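PDB 1NP6: molybdopterin-guanine dinucleotide biosynthesis adapter protein from Escherichia coli, which binds GTP, hydrolyses it weakly, and may serve as an adapter for efficient production and use of the molybdopterin-guanine dinucleotide form of molybdenum cofactor. Local coordinates for residues L8-A13 / I114-L119; R33-G38 / L101-V106; L39-H44 / L105-K110; A64-V69 / L77-P82; F120-G125 / S142-N147. One frame throughout, in Å; residues are numbered along the deposited sequence.

In the fold
Contacts 1, 2 and 3 belong to one parallel sheet. Contacts 2 and 3 follow each other along one strand pair and share L105 and V106. Contact 1 joins them through the backbone, L9 O lying 2.9 Å from V106 N. Contact 5 lies where strand 116-120 runs out into a loop, its centre about 16 Å from that of contact 1. Contact 4 is a separate hairpin that shares with contacts 2 and 3 the interface with the second subunit. The GTP site, inferred or predicted, adjoins contacts 1 and 3, and contact 2 holds its L101 and D102. The side chains of A13 and E107 are each about 5 Å from a bound sulfate; those of E107 and T20 are about 3 Å apart.

Contact 1. Residues L8-A13 / I114-L119; sequences LLAFAA and IAKIVL
F11 and I117 face each other on neighbouring parallel strands, 8-12 and 116-119, at the heart of the sheet of a P-loop NTPase fold. Their side chains run alongside one another from the same face of the sheet. CB of I117 lies over the face of the F11 ring, 4.3 Å from its centroid, in a CH-pi contact, and I117 CD1 reaches F11 CZ at 3.8 Å. L119 comes in differently: its CD2 meets the ring at the edge, in plane, 3.9 Å from F11 CD2. F11 has CG anti to its own carbonyl carbon (chi1 -83°), which sets CG beside the backbone N. A ring and branched chains suit this face because helix 19-32 covers it, F11 resting on L23 and L26.

The other face carries A10, A12 and K116. The small alanines leave room for the lysine chain, which is bent at chi2 and chi3 and lays CG 3.8 Å from A10 CB and CD 4.0 Å from A12 CB. Its NZ is hydrogen-bonded to the carbonyl oxygen of E112.

Beneath the side chains, four backbone hydrogen bonds alternate in direction: A10 N to A115 O, I117 N to A10 O, A12 N to I117 O and L119 N to A12 O. The strand then leads through A13 into the Walker A loop, whose residues G16 to T20 are inferred to bind GTP. L119 packs on T17 of that loop and on K19 at the start of helix 19-32. At the opposite end of the ladder a water takes over from direct pairing, accepting from A115 N and donating to L8 O at 2.6 Å.

Contact 2. Residues R33-G38 / L101-V106; sequences RGIRPG and LDLILV
R36 and D102 both set CG anti to the carbonyl carbon, beside the backbone N (chi1 -50° and -56°), and a bend at chi3 of the arginine places NE; NE and NH2 then meet the D102 carboxylate side-on. R36 NE bonds to D102 OD2 at 3.1 Å and R36 NH2 to D102 OD1 at 3.2 Å, completing a two-pronged salt bridge. Both oxygens lie near the guanidinium plane, but the two planes are turned 47° apart, and NE meets OD2 from above the carboxylate plane. The backbone N of R36 adds a second bond to D102 OD2, 2.9 Å long, on its anti lone pair. An alanine in place of D102 would probably leave the R36 guanidinium without its opposite charge and the R36 amide without an acceptor. In return, D102 N donates to R36 O. L101 and D102 are predicted to belong to the GTP site.

Past this salt bridge the segments become neighbouring strands of the parallel sheet, 37-42 being its outermost strand within the chain. G38 N donates to L103 O at 2.7 Å, and L105 N to G38 O at 2.8 Å. Glycine suits this place because a CB would stand only 3.0 Å from L101 CD1. G38 also pairs with a strand of the second subunit, which carries the sheet across the interface. L101 CD2 reaches over to P37 O at 3.7 Å, while P37 itself packs on I27 and C31 of helix 19-32.

Contact 3. Residues L39-H44 / L105-K110; sequences LIKHTH and LVEGFK
H42 and F109 meet through a methylene: CB of H42 stands directly over the centre of the F109 ring, 4.0 Å from its centroid, in a CH-pi contact. The H42 imidazole, with CG anti to the backbone N (chi1 -168°), lies oblique to the phenyl ring, the planes 56° apart, and its NE2 is hydrogen-bonded to OE2 of E85. I40 reaches the same phenyl ring with its CG2 branch, which is anti to the backbone N and lies 3.7 Å from F109 CE1. L87 and L89 add further apolar cover to F109, as befits a buried aromatic ring.

K41 and E107 project alongside each other from the other face. E107 OE1 lies against the lysine methylenes, 3.4 Å from K41 CG, whereas K41 NZ, after bends at chi3 and chi4, remains 4.1 Å away, beyond a salt bridge. A water donates to E107 OE1 at 2.6 Å and accepts a weak bond from K41 NZ.

These side chains stand on parallel strands 39-42 and 105-107, joined by backbone bonds from I40 N to L105 O, E107 N to I40 O and H42 N to E107 O. E107 ends the strand next to the P-loop strand, a place consistent with the Walker B acid of P-loop NTPases, and it packs on K19 and T20. L39 to H42 also pair with a strand of the second subunit. G108 has a positive phi (93°), and a CB there would come within 3.2 Å of H42 O.

Contact 4. Residues A64-V69 / L77-P82; sequences AAQTIV and LMTETP
L77, Q66 and T67 bury the most surface where strands 66-70 and 74-80 form an antiparallel beta hairpin. L77 has CG anti to its backbone N (chi1 167°), and its CD1 reaches the neighbouring strand, 3.4 Å from T67 O and 3.7 Å from I68 CG1. An apolar residue suits this buried place, where the leucine branch packs on the isoleucine.

Q66 and T79, a non-hydrogen-bonded pair, point the same way and lie alongside, with Q66 CG 3.9 Å from T79 OG1. Their polar ends share a water, 2.6 Å from T79 OG1 and donating a weak bond to Q66 OE1. The stronger partner of that amide oxygen is the backbone N of D97 of the second subunit; the glutamine adds a side-chain bond to an interface where the hairpin's sheet already runs on into the second subunit. An alanine at Q66 would probably leave the D97 amide of the second subunit without this acceptor and open a gap beside T79.

T67 and M78 form the hydrogen-bonded pair: T67 N donates to M78 O at 3.0 Å, and M78 N to T67 O at 2.7 Å. T67 OG1 takes the crowded position between its backbone N and carbonyl carbon (chi1 53°), where it touches M78 CB at 3.6 Å. Helix 53-61 packs on this face, S56 and R60 against T67 and R60 against M78; W75 of the second subunit also meets M78. Where the hairpin opens out, E80 N still donates to A65 O at 3.0 Å.

Contact 5. Residues F120-G125 / S142-N147; sequences FRDGAG and SDVPLN
F120 and S142 pair at the ends of parallel strands 116-120 and 137-142, where both chains pass from strand into loop. The hydrogen bonds centre on D143. Its backbone N gives a weak bond to F120 O, and its carboxylate turns back to the other loop, with CG between its own backbone N and carbonyl carbon (chi1 69°). D143 OD1 accepts from D122 N at 2.9 Å, on the syn side and a little out of the carboxylate plane. Through a water, OD2 is joined to G123 N, so the acid serves two amides at the start of the 3-10 segment 122-124. S142 OG donates within its own loop to V144 O, at 2.9 Å.

The apolar contacts belong to V144. V144 CG2 meets the edge of the ring, 3.5 Å from F120 CE2, and V144 CG1 packs on D122 CB at 3.9 Å.

Among charged groups, D143 OD2 meets R121 through the methylene CG, at 3.2 Å. R121 NE is 5.3 Å from D143 OD2, while NH1 is hydrogen-bonded to G16 O of the P-loop. The carboxylate is therefore probably steadied mainly by amide N-H groups and water, with R121 contributing a more distant positive field.

Contact 1. Residues L8-A13 / I114-L119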
# COMPACT_ATOMS: atom_id res chain seq x y z
N LEU B 8 -17.71 -5.93 6.16
CA LEU B 8 -17.54 -5.42 4.81
C LEU B 8 -18.91 -5.02 4.21
O LEU B 8 -19.89 -5.77 4.31
CB LEU B 8 -16.89 -6.51 3.94
CG LEU B 8 -15.38 -6.51 3.65
CD1 LEU B 8 -14.55 -6.60 4.92
CD2 LEU B 8 -15.01 -7.64 2.68
N LEU B 9 -19.00 -3.85 3.59
CA LEU B 9 -20.26 -3.37 3.01
C LEU B 9 -20.04 -2.74 1.62
O LEU B 9 -19.31 -1.76 1.48
CB LEU B 9 -20.94 -2.35 3.94
CG LEU B 9 -22.25 -1.71 3.46
CD1 LEU B 9 -23.42 -2.72 3.42
CD2 LEU B 9 -22.61 -0.51 4.33
N ALA B 10 -20.69 -3.30 0.61
CA ALA B 10 -20.55 -2.77 -0.75
C ALA B 10 -21.66 -1.78 -1.12
O ALA B 10 -22.78 -1.89 -0.63
CB ALA B 10 -20.51 -3.91 -1.77
N PHE B 11 -21.31 -0.84 -1.99
CA PHE B 11 -22.26 0.05 -2.62
C PHE B 11 -22.24 -0.22 -4.12
O PHE B 11 -21.19 -0.19 -4.75
CB PHE B 11 -21.90 1.52 -2.33
CG PHE B 11 -22.42 2.01 -1.00
CD1 PHE B 11 -21.73 1.74 0.16
CD2 PHE B 11 -23.63 2.68 -0.92
CE1 PHE B 11 -22.22 2.13 1.39
CE2 PHE B 11 -24.13 3.09 0.32
CZ PHE B 11 -23.42 2.82 1.47
N ALA B 12 -23.41 -0.53 -4.67
CA ALA B 12 -23.48 -0.95 -6.05
C ALA B 12 -24.48 -0.14 -6.85
O ALA B 12 -25.58 0.14 -6.38
CB ALA B 12 -23.82 -2.46 -6.13
N ALA B 13 -24.08 0.23 -8.07
CA ALA B 13 -24.91 0.98 -9.01
C ALA B 13 -24.35 0.93 -10.43
O ALA B 13 -23.14 0.75 -10.63
CB ALA B 13 -25.07 2.45 -8.56
N ILE B 114 -21.06 -9.75 -0.96
CA ILE B 114 -21.22 -9.41 0.47
C ILE B 114 -22.42 -8.46 0.68
O ILE B 114 -23.01 -8.01 -0.29
CB ILE B 114 -19.92 -8.77 1.01
CG1 ILE B 114 -19.03 -8.25 -0.14
CG2 ILE B 114 -19.14 -9.76 1.88
CD1 ILE B 114 -18.85 -6.74 -0.17
N ALA B 115 -22.79 -8.20 1.94
CA ALA B 115 -23.84 -7.21 2.26
C ALA B 115 -23.68 -5.97 1.37
O ALA B 115 -22.55 -5.52 1.15
CB ALA B 115 -23.79 -6.82 3.72
N LYS B 116 -24.80 -5.45 0.86
CA LYS B 116 -24.77 -4.46 -0.21
C LYS B 116 -25.93 -3.47 -0.15
O LYS B 116 -27.08 -3.86 0.11
CB LYS B 116 -24.81 -5.20 -1.55
CG LYS B 116 -24.09 -4.53 -2.70
CD LYS B 116 -23.48 -5.56 -3.66
CE LYS B 116 -24.46 -6.70 -3.99
NZ LYS B 116 -23.97 -7.52 -5.14
N ILE B 117 -25.63 -2.20 -0.40
CA ILE B 117 -26.68 -1.20 -0.66
C ILE B 117 -26.62 -0.85 -2.15
O ILE B 117 -25.54 -0.63 -2.70
CB ILE B 117 -26.48 0.05 0.26
CG1 ILE B 117 -26.72 -0.36 1.72
CG2 ILE B 117 -27.42 1.23 -0.19
CD1 ILE B 117 -26.29 0.66 2.75
N VAL B 118 -27.78 -0.87 -2.80
CA VAL B 118 -27.92 -0.62 -4.23
C VAL B 118 -28.52 0.79 -4.41
O VAL B 118 -29.38 1.18 -3.65
CB VAL B 118 -28.83 -1.68 -4.90
CG1 VAL B 118 -29.18 -1.33 -6.37
CG2 VAL B 118 -28.17 -3.04 -4.83
N LEU B 119 -28.04 1.52 -5.40
CA LEU B 119 -28.50 2.91 -5.62
C LEU B 119 -29.35 3.01 -6.87
O LEU B 119 -29.15 2.25 -7.83
CB LEU B 119 -27.29 3.85 -5.71
CG LEU B 119 -26.13 3.65 -4.72
CD1 LEU B 119 -25.03 4.65 -5.02
CD2 LEU B 119 -26.54 3.75 -3.24
O HOH W 1 -20.71 -8.23 4.39

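Contact 2. Residues R33-G38 / L101-V106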
# COMPACT_ATOMS: atom_id res chain seq x y z
N ARG B 33 -19.36 10.53 13.51
CA ARG B 33 -19.95 9.73 14.60
C ARG B 33 -18.92 8.85 15.35
O ARG B 33 -19.28 8.10 16.27
CB ARG B 33 -21.10 8.86 14.06
CG ARG B 33 -22.32 9.63 13.57
CD ARG B 33 -23.13 8.87 12.55
NE ARG B 33 -24.06 9.72 11.81
CZ ARG B 33 -25.35 9.86 12.09
NH1 ARG B 33 -25.89 9.20 13.10
NH2 ARG B 33 -26.11 10.65 11.35
N GLY B 34 -17.65 8.95 14.92
CA GLY B 34 -16.52 8.22 15.49
C GLY B 34 -16.24 6.88 14.81
O GLY B 34 -15.40 6.11 15.27
N ILE B 35 -16.96 6.58 13.73
CA ILE B 35 -16.67 5.38 12.93
C ILE B 35 -15.38 5.59 12.15
O ILE B 35 -15.18 6.64 11.56
CB ILE B 35 -17.84 5.08 11.95
CG1 ILE B 35 -19.08 4.60 12.73
CG2 ILE B 35 -17.42 4.04 10.87
CD1 ILE B 35 -20.36 5.21 12.24
N ARG B 36 -14.48 4.60 12.16
CA ARG B 36 -13.26 4.72 11.37
C ARG B 36 -13.37 3.79 10.16
O ARG B 36 -13.14 2.60 10.30
CB ARG B 36 -12.02 4.42 12.22
CG ARG B 36 -11.94 5.19 13.56
CD ARG B 36 -10.99 4.55 14.60
NE ARG B 36 -11.49 3.27 15.12
CZ ARG B 36 -10.76 2.37 15.79
NH1 ARG B 36 -9.46 2.58 16.03
NH2 ARG B 36 -11.33 1.25 16.21
N PRO B 37 -13.77 4.34 9.01
CA PRO B 37 -13.98 3.52 7.80
C PRO B 37 -12.71 3.21 6.99
O PRO B 37 -11.80 4.03 6.87
CB PRO B 37 -14.93 4.38 6.96
CG PRO B 37 -14.59 5.84 7.34
CD PRO B 37 -14.07 5.77 8.77
N GLY B 38 -12.65 1.99 6.46
CA GLY B 38 -11.74 1.66 5.37
C GLY B 38 -12.50 1.68 4.04
O GLY B 38 -13.74 1.64 4.02
N LEU B 101 -9.69 -0.07 12.44
CA LEU B 101 -10.87 0.17 11.59
C LEU B 101 -12.11 -0.49 12.17
O LEU B 101 -12.00 -1.49 12.88
CB LEU B 101 -10.64 -0.36 10.16
CG LEU B 101 -9.55 0.22 9.24
CD1 LEU B 101 -9.45 -0.60 7.96
CD2 LEU B 101 -9.74 1.73 8.89
N ASP B 102 -13.28 0.06 11.85
CA ASP B 102 -14.57 -0.47 12.30
C ASP B 102 -15.43 -1.07 11.20
O ASP B 102 -16.35 -1.83 11.47
CB ASP B 102 -15.37 0.65 12.98
CG ASP B 102 -14.62 1.29 14.13
OD1 ASP B 102 -14.18 0.56 15.03
OD2 ASP B 102 -14.41 2.53 14.21
N LEU B 103 -15.13 -0.70 9.95
CA LEU B 103 -16.01 -0.92 8.81
C LEU B 103 -15.22 -0.73 7.52
O LEU B 103 -14.52 0.26 7.38
CB LEU B 103 -17.16 0.10 8.81
CG LEU B 103 -18.07 0.18 7.60
CD1 LEU B 103 -19.15 -0.93 7.65
CD2 LEU B 103 -18.71 1.56 7.49
N ILE B 104 -15.35 -1.66 6.58
CA ILE B 104 -14.72 -1.48 5.28
C ILE B 104 -15.77 -1.35 4.18
O ILE B 104 -16.56 -2.26 3.96
CB ILE B 104 -13.73 -2.65 5.00
CG1 ILE B 104 -12.57 -2.65 6.02
CG2 ILE B 104 -13.18 -2.59 3.59
CD1 ILE B 104 -11.79 -4.00 6.09
N LEU B 105 -15.75 -0.20 3.49
CA LEU B 105 -16.64 0.04 2.34
C LEU B 105 -16.00 -0.50 1.05
O LEU B 105 -14.79 -0.40 0.89
CB LEU B 105 -16.96 1.53 2.19
CG LEU B 105 -17.55 2.20 3.44
CD1 LEU B 105 -17.44 3.74 3.41
CD2 LEU B 105 -19.01 1.77 3.62
N VAL B 106 -16.83 -1.03 0.15
CA VAL B 106 -16.35 -1.67 -1.10
C VAL B 106 -17.08 -1.14 -2.33
O VAL B 106 -18.31 -1.09 -2.36
CB VAL B 106 -16.49 -3.22 -1.04
CG1 VAL B 106 -15.89 -3.87 -2.31
CG2 VAL B 106 -15.84 -3.75 0.22

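Contact 3. Residues L39-H44 / L105-K110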
# COMPACT_ATOMS: atom_id res chain seq x y z
N LEU B 39 -11.74 1.72 2.95
CA LEU B 39 -12.28 1.72 1.60
C LEU B 39 -11.45 0.83 0.65
O LEU B 39 -10.22 0.95 0.60
CB LEU B 39 -12.30 3.13 1.01
CG LEU B 39 -12.85 3.29 -0.43
CD1 LEU B 39 -14.33 2.97 -0.52
CD2 LEU B 39 -12.61 4.70 -0.93
N ILE B 40 -12.14 -0.04 -0.07
CA ILE B 40 -11.51 -0.83 -1.15
C ILE B 40 -12.21 -0.47 -2.47
O ILE B 40 -13.43 -0.59 -2.60
CB ILE B 40 -11.62 -2.35 -0.87
CG1 ILE B 40 -11.04 -2.69 0.51
CG2 ILE B 40 -10.96 -3.13 -2.01
CD1 ILE B 40 -11.13 -4.24 0.91
N LYS B 41 -11.43 -0.04 -3.45
CA LYS B 41 -11.97 0.50 -4.70
C LYS B 41 -11.26 -0.13 -5.91
O LYS B 41 -10.06 -0.41 -5.85
CB LYS B 41 -11.75 2.02 -4.71
CG LYS B 41 -12.31 2.77 -5.93
CD LYS B 41 -12.03 4.28 -5.84
CE LYS B 41 -11.84 4.90 -7.23
NZ LYS B 41 -13.13 5.33 -7.89
N HIS B 42 -11.99 -0.32 -7.00
CA HIS B 42 -11.42 -0.67 -8.30
C HIS B 42 -11.28 0.56 -9.20
O HIS B 42 -12.13 1.45 -9.17
CB HIS B 42 -12.29 -1.72 -8.99
CG HIS B 42 -11.66 -2.35 -10.19
ND1 HIS B 42 -11.96 -1.97 -11.48
CD2 HIS B 42 -10.75 -3.34 -10.29
CE1 HIS B 42 -11.26 -2.71 -12.32
NE2 HIS B 42 -10.52 -3.55 -11.63
N THR B 43 -10.20 0.61 -9.99
CA THR B 43 -9.99 1.70 -10.95
C THR B 43 -9.50 1.16 -12.30
O THR B 43 -8.85 0.11 -12.36
CB THR B 43 -9.04 2.81 -10.35
OG1 THR B 43 -9.06 3.97 -11.20
CG2 THR B 43 -7.56 2.40 -10.36
N HIS B 44 -9.80 1.88 -13.38
CA HIS B 44 -9.31 1.49 -14.70
C HIS B 44 -8.15 2.35 -15.18
O HIS B 44 -7.64 2.16 -16.29
CB HIS B 44 -10.46 1.47 -15.72
CG HIS B 44 -11.45 0.37 -15.48
ND1 HIS B 44 -11.19 -0.95 -15.82
CD2 HIS B 44 -12.68 0.38 -14.93
CE1 HIS B 44 -12.23 -1.69 -15.49
NE2 HIS B 44 -13.15 -0.91 -14.95
N LEU B 105 -15.75 -0.20 3.49
CA LEU B 105 -16.64 0.04 2.34
C LEU B 105 -16.00 -0.50 1.05
O LEU B 105 -14.79 -0.40 0.89
CB LEU B 105 -16.96 1.53 2.19
CG LEU B 105 -17.55 2.20 3.44
CD1 LEU B 105 -17.44 3.74 3.41
CD2 LEU B 105 -19.01 1.77 3.62
N VAL B 106 -16.83 -1.03 0.15
CA VAL B 106 -16.35 -1.67 -1.10
C VAL B 106 -17.08 -1.14 -2.33
O VAL B 106 -18.31 -1.09 -2.36
CB VAL B 106 -16.49 -3.22 -1.04
CG1 VAL B 106 -15.89 -3.87 -2.31
CG2 VAL B 106 -15.84 -3.75 0.22
N GLU B 107 -16.32 -0.76 -3.36
CA GLU B 107 -16.87 -0.10 -4.55
C GLU B 107 -16.11 -0.35 -5.89
O GLU B 107 -14.88 -0.41 -5.92
CB GLU B 107 -16.90 1.41 -4.28
CG GLU B 107 -17.02 2.27 -5.52
CD GLU B 107 -16.51 3.66 -5.29
OE1 GLU B 107 -15.37 3.80 -4.78
OE2 GLU B 107 -17.25 4.61 -5.60
N GLY B 108 -16.86 -0.49 -6.99
CA GLY B 108 -16.29 -0.49 -8.33
C GLY B 108 -15.93 -1.85 -8.94
O GLY B 108 -15.50 -1.92 -10.10
N PHE B 109 -16.11 -2.91 -8.16
CA PHE B 109 -15.82 -4.28 -8.62
C PHE B 109 -17.00 -4.89 -9.38
O PHE B 109 -18.16 -4.71 -9.01
CB PHE B 109 -15.44 -5.18 -7.44
CG PHE B 109 -14.09 -4.83 -6.81
CD1 PHE B 109 -14.00 -3.85 -5.82
CD2 PHE B 109 -12.93 -5.49 -7.21
CE1 PHE B 109 -12.76 -3.52 -5.25
CE2 PHE B 109 -11.69 -5.17 -6.65
CZ PHE B 109 -11.61 -4.18 -5.66
N LYS B 110 -16.69 -5.63 -10.45
CA LYS B 110 -17.69 -6.35 -11.25
C LYS B 110 -18.45 -7.37 -10.41
O LYS B 110 -19.67 -7.48 -10.52
CB LYS B 110 -17.01 -7.05 -12.43
CG LYS B 110 -17.60 -6.73 -13.79
CD LYS B 110 -16.86 -7.46 -14.91
CE LYS B 110 -15.72 -6.62 -15.47
NZ LYS B 110 -14.46 -6.81 -14.70
O HOH W 2 -15.06 6.31 -5.18

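Contact 4. Residues A64-V69 / L77-P82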
# COMPACT_ATOMS: atom_id res chain seq x y z
N ALA B 64 11.75 -4.04 -8.52
CA ALA B 64 11.13 -4.24 -7.20
C ALA B 64 9.65 -4.63 -7.36
O ALA B 64 8.87 -3.89 -7.97
CB ALA B 64 11.27 -2.99 -6.31
N ALA B 65 9.28 -5.79 -6.84
CA ALA B 65 7.94 -6.34 -7.01
C ALA B 65 6.92 -5.80 -6.01
O ALA B 65 5.72 -5.75 -6.31
CB ALA B 65 7.99 -7.89 -6.91
N GLN B 66 7.38 -5.49 -4.80
CA GLN B 66 6.57 -4.77 -3.82
C GLN B 66 7.42 -3.61 -3.29
O GLN B 66 8.62 -3.77 -3.06
CB GLN B 66 6.16 -5.68 -2.66
CG GLN B 66 5.08 -6.78 -3.05
CD GLN B 66 4.74 -7.71 -1.91
OE1 GLN B 66 4.39 -7.26 -0.83
NE2 GLN B 66 4.80 -9.02 -2.16
N THR B 67 6.79 -2.44 -3.14
CA THR B 67 7.47 -1.27 -2.54
C THR B 67 6.62 -0.69 -1.43
O THR B 67 5.36 -0.74 -1.52
CB THR B 67 7.74 -0.15 -3.59
OG1 THR B 67 6.51 0.21 -4.27
CG2 THR B 67 8.67 -0.63 -4.69
N ILE B 68 7.31 -0.12 -0.41
CA ILE B 68 6.69 0.84 0.54
C ILE B 68 7.49 2.15 0.48
O ILE B 68 8.73 2.14 0.53
CB ILE B 68 6.64 0.27 2.02
CG1 ILE B 68 5.61 -0.86 2.14
CG2 ILE B 68 6.26 1.37 3.11
CD1 ILE B 68 5.68 -1.61 3.47
N VAL B 69 6.75 3.27 0.38
CA VAL B 69 7.32 4.63 0.58
C VAL B 69 6.63 5.20 1.84
O VAL B 69 5.38 5.31 1.86
CB VAL B 69 7.10 5.55 -0.65
CG1 VAL B 69 7.70 6.96 -0.41
CG2 VAL B 69 7.69 4.95 -1.92
N LEU B 77 1.85 1.14 0.23
CA LEU B 77 2.39 -0.13 -0.29
C LEU B 77 1.95 -0.30 -1.76
O LEU B 77 0.79 -0.03 -2.09
CB LEU B 77 1.87 -1.27 0.58
CG LEU B 77 2.09 -2.68 -0.02
CD1 LEU B 77 3.56 -3.13 0.07
CD2 LEU B 77 1.15 -3.64 0.70
N MET B 78 2.86 -0.68 -2.66
CA MET B 78 2.45 -1.04 -4.01
C MET B 78 2.86 -2.49 -4.31
O MET B 78 3.95 -2.89 -3.94
CB MET B 78 3.03 -0.08 -5.05
CG MET B 78 2.48 -0.29 -6.48
SD MET B 78 0.79 0.22 -6.81
CE MET B 78 1.00 2.11 -6.81
N THR B 79 1.96 -3.25 -4.93
CA THR B 79 2.19 -4.67 -5.31
C THR B 79 1.98 -4.80 -6.82
O THR B 79 0.88 -4.61 -7.33
CB THR B 79 1.23 -5.60 -4.53
OG1 THR B 79 1.45 -5.47 -3.12
CG2 THR B 79 1.55 -7.12 -4.81
N GLU B 80 3.06 -5.09 -7.54
CA GLU B 80 2.99 -5.31 -8.99
C GLU B 80 2.35 -6.68 -9.28
O GLU B 80 2.77 -7.69 -8.69
CB GLU B 80 4.41 -5.23 -9.59
CG GLU B 80 4.48 -4.75 -11.03
CD GLU B 80 4.39 -3.24 -11.21
OE1 GLU B 80 4.09 -2.50 -10.23
OE2 GLU B 80 4.60 -2.79 -12.35
N THR B 81 1.32 -6.71 -10.13
CA THR B 81 0.67 -7.95 -10.59
C THR B 81 0.64 -8.02 -12.14
O THR B 81 -0.42 -7.89 -12.76
CB THR B 81 -0.79 -8.09 -10.05
OG1 THR B 81 -1.59 -6.99 -10.52
CG2 THR B 81 -0.85 -8.00 -8.52
N PRO B 82 1.81 -8.18 -12.76
CA PRO B 82 1.89 -8.21 -14.23
C PRO B 82 1.22 -9.45 -14.91
O PRO B 82 0.87 -9.37 -16.09
CB PRO B 82 3.40 -8.21 -14.49
CG PRO B 82 3.98 -8.87 -13.30
CD PRO B 82 3.13 -8.36 -12.13
O HOH W 3 1.38 -7.32 -1.29

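Contact 5. Residues F120-G125 / S142-N147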
# COMPACT_ATOMS: atom_id res chain seq x y z
N PHE B 120 -30.32 3.93 -6.85
CA PHE B 120 -31.17 4.23 -8.02
C PHE B 120 -31.45 5.73 -8.12
O PHE B 120 -31.90 6.34 -7.16
CB PHE B 120 -32.51 3.46 -7.94
CG PHE B 120 -33.42 3.69 -9.14
CD1 PHE B 120 -33.23 2.99 -10.33
CD2 PHE B 120 -34.46 4.62 -9.07
CE1 PHE B 120 -34.04 3.22 -11.45
CE2 PHE B 120 -35.30 4.86 -10.19
CZ PHE B 120 -35.09 4.14 -11.38
N ARG B 121 -31.17 6.31 -9.28
CA ARG B 121 -31.58 7.68 -9.60
C ARG B 121 -32.43 7.66 -10.85
O ARG B 121 -31.97 7.19 -11.91
CB ARG B 121 -30.35 8.60 -9.78
CG ARG B 121 -30.75 10.08 -9.89
CD ARG B 121 -29.62 11.08 -10.12
NE ARG B 121 -29.25 11.16 -11.53
CZ ARG B 121 -28.18 10.56 -12.02
NH1 ARG B 121 -27.41 9.87 -11.20
NH2 ARG B 121 -27.88 10.64 -13.31
N ASP B 122 -33.65 8.16 -10.75
CA ASP B 122 -34.61 8.09 -11.85
C ASP B 122 -34.06 8.69 -13.15
O ASP B 122 -34.19 8.07 -14.21
CB ASP B 122 -35.93 8.75 -11.45
CG ASP B 122 -37.12 8.25 -12.27
OD1 ASP B 122 -37.77 9.10 -12.91
OD2 ASP B 122 -37.49 7.04 -12.34
N GLY B 123 -33.43 9.86 -13.06
CA GLY B 123 -32.92 10.57 -14.22
C GLY B 123 -31.72 9.95 -14.93
O GLY B 123 -31.14 10.58 -15.81
N ALA B 124 -31.35 8.73 -14.55
CA ALA B 124 -30.18 8.09 -15.13
C ALA B 124 -30.56 7.26 -16.37
O ALA B 124 -29.69 6.74 -17.06
CB ALA B 124 -29.45 7.27 -14.09
N GLY B 125 -31.87 7.17 -16.63
CA GLY B 125 -32.42 6.59 -17.84
C GLY B 125 -32.82 5.13 -17.79
O GLY B 125 -33.33 4.60 -18.77
N SER B 142 -32.70 5.45 -2.98
CA SER B 142 -33.38 5.90 -4.18
C SER B 142 -33.85 7.37 -4.10
O SER B 142 -34.06 7.88 -3.02
CB SER B 142 -34.62 5.07 -4.43
OG SER B 142 -35.16 5.37 -5.71
N ASP B 143 -34.06 8.01 -5.25
CA ASP B 143 -34.65 9.36 -5.25
C ASP B 143 -36.15 9.32 -5.59
O ASP B 143 -36.82 10.34 -5.63
CB ASP B 143 -33.83 10.36 -6.08
CG ASP B 143 -33.88 10.10 -7.58
OD1 ASP B 143 -34.34 9.04 -8.05
OD2 ASP B 143 -33.47 10.96 -8.38
N VAL B 144 -36.68 8.11 -5.78
CA VAL B 144 -38.11 7.92 -5.99
C VAL B 144 -38.62 6.81 -5.08
O VAL B 144 -37.89 5.86 -4.78
CB VAL B 144 -38.46 7.59 -7.47
CG1 VAL B 144 -38.35 8.82 -8.36
CG2 VAL B 144 -37.60 6.43 -8.00
N PRO B 145 -39.88 6.91 -4.64
CA PRO B 145 -40.44 5.88 -3.77
C PRO B 145 -40.50 4.58 -4.56
O PRO B 145 -40.87 4.58 -5.74
CB PRO B 145 -41.85 6.42 -3.46
CG PRO B 145 -42.17 7.29 -4.60
CD PRO B 145 -40.87 7.95 -4.96
N LEU B 146 -40.06 3.50 -3.94
CA LEU B 146 -40.29 2.17 -4.48
C LEU B 146 -40.94 1.40 -3.33
O LEU B 146 -40.69 1.70 -2.15
CB LEU B 146 -38.98 1.51 -4.96
CG LEU B 146 -38.09 2.22 -6.01
CD1 LEU B 146 -36.63 1.77 -5.95
CD2 LEU B 146 -38.62 2.08 -7.43
N ASN B 147 -41.84 0.47 -3.66
CA ASN B 147 -42.36 -0.44 -2.65
C ASN B 147 -41.56 -1.73 -2.79
O ASN B 147 -41.59 -2.38 -3.84
CB ASN B 147 -43.87 -0.68 -2.81
CG ASN B 147 -44.44 -1.57 -1.70
OD1 ASN B 147 -44.34 -1.26 -0.51
ND2 ASN B 147 -45.04 -2.69 -2.10
O HOH W 4 -33.38 11.41 -10.83